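Local coordinates for galactokinase (Bifidobacterium longum subsp. infantis ATCC 15697 = JCM 1222 = DSM 20088, PDB 6TEQ), which probably catalyses the ATP-dependent phosphorylation of galactose, a GHMP-family sugar kinase reaction, at residues I385-K388 / I389-R392; H12-G15 / V16-T20. All coordinates share one frame; numbering follows the deposited sequence.

Interaction 1 of 2, residues I385-K388 / I389-R392; sequences IAQK and IADR
Gln387 and Asp391 meet one turn apart on the alpha-helix 382-396, in the C-terminal GHMP kinase region, and a side-chain hydrogen bond spaced i to i+4 joins them. The amide NE2 of Gln387 donates to OD1 of Asp391 over 2.9 Å, with an N-H...O angle of 149°. The two flat groups are not coplanar: amide and carboxylate planes stand 60° apart, and NE2 approaches OD1 from the syn side but 32° out of the carboxylate plane. Two torsions of Gln387 explain the reach. CG leaves anti to the backbone N, and the chain then bends at chi2, which turns the amide along the helix so that NE2 also passes 3.6 Å from CB of Ala390. The other end of the amide is engaged as well, since OE1 accepts from the backbone N of Val4; with both ends held, the rotation of the amide is fixed.

The main chain beneath follows regular helical bonding, with N of Ala390 donating to O of Ala386 over 2.9 Å and N of Arg392 to O of Lys388 over 3.0 Å. On the buried side Ile385 and Ile389 cross at a slant, and their side chains lie against Leu233 and Val235 of strand 230-236. Lys388, Ile389 and Arg392 all touch Val353 of helix 345-356; the charged ends of Lys388 and Arg392 go to Asn357 and Glu396 respectively, the latter pair being a salt bridge. The turn therefore contacts both the sheet and helix 345-356, with Ile389 reaching each. The apolar contact within this turn is light: CG2 of Ile385 lies 4.1 Å from CD1 of Ile389.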
loop_
_atom_site.group_PDB
_atom_site.type_symbol
_atom_site.label_atom_id
_atom_site.label_comp_id
_atom_site.label_asym_id
_atom_site.label_seq_id
_atom_site.Cartn_x
_atom_site.Cartn_y
_atom_site.Cartn_z
ATOM N N ILE A 385 5.850 -12.789 -19.779
ATOM C CA ILE A 385 6.930 -12.089 -19.044
ATOM C C ILE A 385 7.034 -12.669 -17.632
ATOM O O ILE A 385 8.153 -12.880 -17.157
ATOM C CB ILE A 385 6.708 -10.581 -19.065
ATOM C CG1 ILE A 385 6.874 -10.034 -20.492
ATOM C CG2 ILE A 385 7.672 -9.881 -18.087
ATOM C CD1 ILE A 385 6.404 -8.611 -20.663
ATOM N N ALA A 386 5.925 -12.945 -16.982
ATOM C CA ALA A 386 5.928 -13.615 -15.654
ATOM C C ALA A 386 6.660 -14.946 -15.738
ATOM O O ALA A 386 7.472 -15.251 -14.889
ATOM C CB ALA A 386 4.524 -13.773 -15.166
ATOM N N GLN A 387 6.442 -15.716 -16.796
ATOM C CA GLN A 387 7.110 -17.023 -16.902
ATOM C C GLN A 387 8.610 -16.850 -17.180
ATOM O O GLN A 387 9.408 -17.622 -16.632
ATOM C CB GLN A 387 6.420 -17.836 -17.991
ATOM C CG GLN A 387 6.959 -19.269 -18.050
ATOM C CD GLN A 387 6.691 -19.979 -16.747
ATOM O OE1 GLN A 387 5.509 -20.214 -16.381
ATOM N NE2 GLN A 387 7.771 -20.292 -16.024
ATOM N N LYS A 388 8.977 -15.836 -17.990
ATOM C CA LYS A 388 10.410 -15.501 -18.161
ATOM C C LYS A 388 11.035 -15.152 -16.808
ATOM O O LYS A 388 12.183 -15.561 -16.548
ATOM C CB LYS A 388 10.556 -14.400 -19.198
ATOM C CG LYS A 388 10.374 -14.921 -20.614
ATOM C CD LYS A 388 10.485 -13.856 -21.647
ATOM C CE LYS A 388 10.486 -14.439 -23.042
ATOM N NZ LYS A 388 10.313 -13.384 -24.058
ATOM N N ILE A 389 10.345 -14.369 -15.959
ATOM C CA ILE A 389 10.921 -14.055 -14.636
ATOM C C ILE A 389 11.046 -15.352 -13.823
ATOM O O ILE A 389 12.120 -15.536 -13.239
ATOM C CB ILE A 389 10.051 -13.017 -13.939
ATOM C CG1 ILE A 389 10.092 -11.688 -14.688
ATOM C CG2 ILE A 389 10.426 -12.890 -12.498
ATOM C CD1 ILE A 389 8.983 -10.745 -14.309
ATOM N N ALA A 390 10.051 -16.223 -13.862
ATOM C CA ALA A 390 10.045 -17.514 -13.113
ATOM C C ALA A 390 11.214 -18.378 -13.581
ATOM O O ALA A 390 11.952 -18.920 -12.705
ATOM C CB ALA A 390 8.730 -18.228 -13.225
ATOM N N ASP A 391 11.445 -18.464 -14.896
ATOM C CA ASP A 391 12.535 -19.332 -15.429
ATOM C C ASP A 391 13.850 -18.745 -14.948
ATOM O O ASP A 391 14.709 -19.471 -14.450
ATOM C CB ASP A 391 12.495 -19.436 -16.943
ATOM C CG ASP A 391 11.455 -20.353 -17.519
ATOM O OD1 ASP A 391 10.530 -20.671 -16.792
ATOM O OD2 ASP A 391 11.708 -20.893 -18.677
ATOM N N ARG A 392 13.967 -17.408 -15.008
ATOM C CA ARG A 392 15.222 -16.778 -14.586
ATOM C C ARG A 392 15.457 -16.966 -13.071
ATOM O O ARG A 392 16.598 -17.182 -12.644
ATOM C CB ARG A 392 15.170 -15.299 -14.926
ATOM C CG ARG A 392 16.349 -14.526 -14.387
ATOM C CD ARG A 392 17.710 -14.941 -14.971
ATOM N NE ARG A 392 18.713 -13.976 -14.511
ATOM C CZ ARG A 392 18.891 -12.755 -15.019
ATOM N NH1 ARG A 392 18.167 -12.316 -16.010
ATOM N NH2 ARG A 392 19.747 -11.912 -14.509
#

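Interaction 2 of 2, residues H12-G15 / V16-T20; sequences HEEG and VSQAT
Val16 lies alongside His12, one turn further on in the helix 12-27, and both side chains point the same way. From its backbone, N of Val16 donates to O of His12 over 3.0 Å, at a nearly straight 167°. CB then sits 3.5 Å from that same carbonyl O of His12. At the tip the branches part: CG2, beside the backbone N and anti to the carbonyl carbon, comes to 3.3 Å from O of His12 and 4.0 Å from ND1 of the imidazole, which it approaches obliquely. The ring is tethered from outside the turn, because ND1 is hydrogen-bonded to OE1 of Glu415, and Val16 itself touches Glu415 and Ala416 of strand 413-417.

Further along, O of Val16 accepts twice from Thr20: N arrives at 2.9 Å and OG1 at 2.7 Å, from opposite faces of the carbonyl plane. O of buried Gly15 accepts from N of Ala19, whose methyl packs on Phe65 and Ala67 of strand 54-70. Near the helix start, OE1 of Glu14 takes a hydrogen bond from N of Thr11. With Val16 and Ala19 packed on strands and Glu13, Ser17 and Gln18 exposed, these first turns belong to an amphipathic alpha-helix on a beta-sheet.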
loop_
_atom_site.group_PDB
_atom_site.type_symbol
_atom_site.label_atom_id
_atom_site.label_comp_id
_atom_site.label_asym_id
_atom_site.label_seq_id
_atom_site.Cartn_x
_atom_site.Cartn_y
_atom_site.Cartn_z
ATOM N N HIS A 12 -16.696 -11.016 -4.952
ATOM C CA HIS A 12 -17.594 -10.526 -3.877
ATOM C C HIS A 12 -18.221 -11.761 -3.218
ATOM O O HIS A 12 -18.235 -11.861 -1.987
ATOM C CB HIS A 12 -18.572 -9.506 -4.475
ATOM C CG HIS A 12 -19.897 -9.416 -3.797
ATOM N ND1 HIS A 12 -20.052 -8.757 -2.594
ATOM C CD2 HIS A 12 -21.116 -9.912 -4.135
ATOM C CE1 HIS A 12 -21.316 -8.829 -2.234
ATOM N NE2 HIS A 12 -21.994 -9.522 -3.153
ATOM N N GLU A 13 -18.770 -12.675 -4.028
ATOM C CA GLU A 13 -19.543 -13.837 -3.498
ATOM C C GLU A 13 -18.620 -14.741 -2.669
ATOM O O GLU A 13 -19.005 -15.188 -1.587
ATOM C CB GLU A 13 -20.215 -14.585 -4.647
ATOM C CG GLU A 13 -21.264 -13.746 -5.384
ATOM C CD GLU A 13 -20.844 -12.704 -6.432
ATOM O OE1 GLU A 13 -19.597 -12.500 -6.741
ATOM O OE2 GLU A 13 -21.787 -12.060 -6.938
ATOM N N GLU A 14 -17.399 -14.981 -3.129
ATOM C CA GLU A 14 -16.425 -15.879 -2.469
ATOM C C GLU A 14 -15.968 -15.256 -1.159
ATOM O O GLU A 14 -15.889 -15.974 -0.151
ATOM C CB GLU A 14 -15.232 -16.070 -3.411
ATOM C CG GLU A 14 -15.472 -17.077 -4.537
ATOM C CD GLU A 14 -14.437 -17.086 -5.653
ATOM O OE1 GLU A 14 -13.572 -16.163 -5.730
ATOM O OE2 GLU A 14 -14.492 -18.068 -6.434
ATOM N N GLY A 15 -15.616 -13.972 -1.188
ATOM C CA GLY A 15 -15.138 -13.274 0.008
ATOM C C GLY A 15 -16.205 -13.259 1.084
ATOM O O GLY A 15 -15.930 -13.585 2.262
ATOM N N VAL A 16 -17.424 -12.906 0.703
ATOM C CA VAL A 16 -18.542 -12.883 1.682
ATOM C C VAL A 16 -18.745 -14.308 2.194
ATOM O O VAL A 16 -18.909 -14.502 3.419
ATOM C CB VAL A 16 -19.816 -12.282 1.094
ATOM C CG1 VAL A 16 -21.022 -12.497 1.974
ATOM C CG2 VAL A 16 -19.621 -10.799 0.819
ATOM N N SER A 17 -18.835 -15.269 1.284
ATOM C CA SER A 17 -19.149 -16.682 1.664
ATOM C C SER A 17 -18.079 -17.196 2.653
ATOM O O SER A 17 -18.387 -17.725 3.728
ATOM C CB SER A 17 -19.292 -17.538 0.421
ATOM O OG SER A 17 -19.699 -18.805 0.781
ATOM N N GLN A 18 -16.818 -16.956 2.359
ATOM C CA GLN A 18 -15.704 -17.524 3.140
ATOM C C GLN A 18 -15.549 -16.810 4.477
ATOM O O GLN A 18 -15.281 -17.466 5.511
ATOM C CB GLN A 18 -14.427 -17.460 2.300
ATOM C CG GLN A 18 -14.416 -18.474 1.164
ATOM C CD GLN A 18 -13.206 -18.340 0.268
ATOM O OE1 GLN A 18 -12.109 -18.196 0.755
ATOM N NE2 GLN A 18 -13.386 -18.630 -1.014
ATOM N N ALA A 19 -15.672 -15.485 4.498
ATOM C CA ALA A 19 -15.550 -14.696 5.740
ATOM C C ALA A 19 -16.714 -15.045 6.648
ATOM O O ALA A 19 -16.496 -15.234 7.874
ATOM C CB ALA A 19 -15.531 -13.235 5.432
ATOM N N THR A 20 -17.900 -15.206 6.067
ATOM C CA THR A 20 -19.124 -15.524 6.862
ATOM C C THR A 20 -18.976 -16.915 7.479
ATOM O O THR A 20 -19.213 -17.061 8.643
ATOM C CB THR A 20 -20.391 -15.391 6.041
ATOM O OG1 THR A 20 -20.501 -14.056 5.532
ATOM C CG2 THR A 20 -21.590 -15.697 6.906
#

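Interactions 1 and 2 are separate single-helix contacts: their centres lie 32 Å apart, their nearest atoms are about 21 Å apart, and nothing touches. Each helix rests on a different sheet. Residues 385-392 pack on strand 230-236 of the five-stranded mixed sheet, whereas residues 12-20 lie on strands 54-70 and 413-417 of the larger one. Both contacts are peripheral, with centres 24 Å and 23 Å from that of the chain. Interaction 1 is remote from the known ligand sites. Interaction 2 comes nearer to one: the side chain of Ala19 is about 10 Å from that of Ser80, an ADP-binding residue, although no nucleotide is bound here.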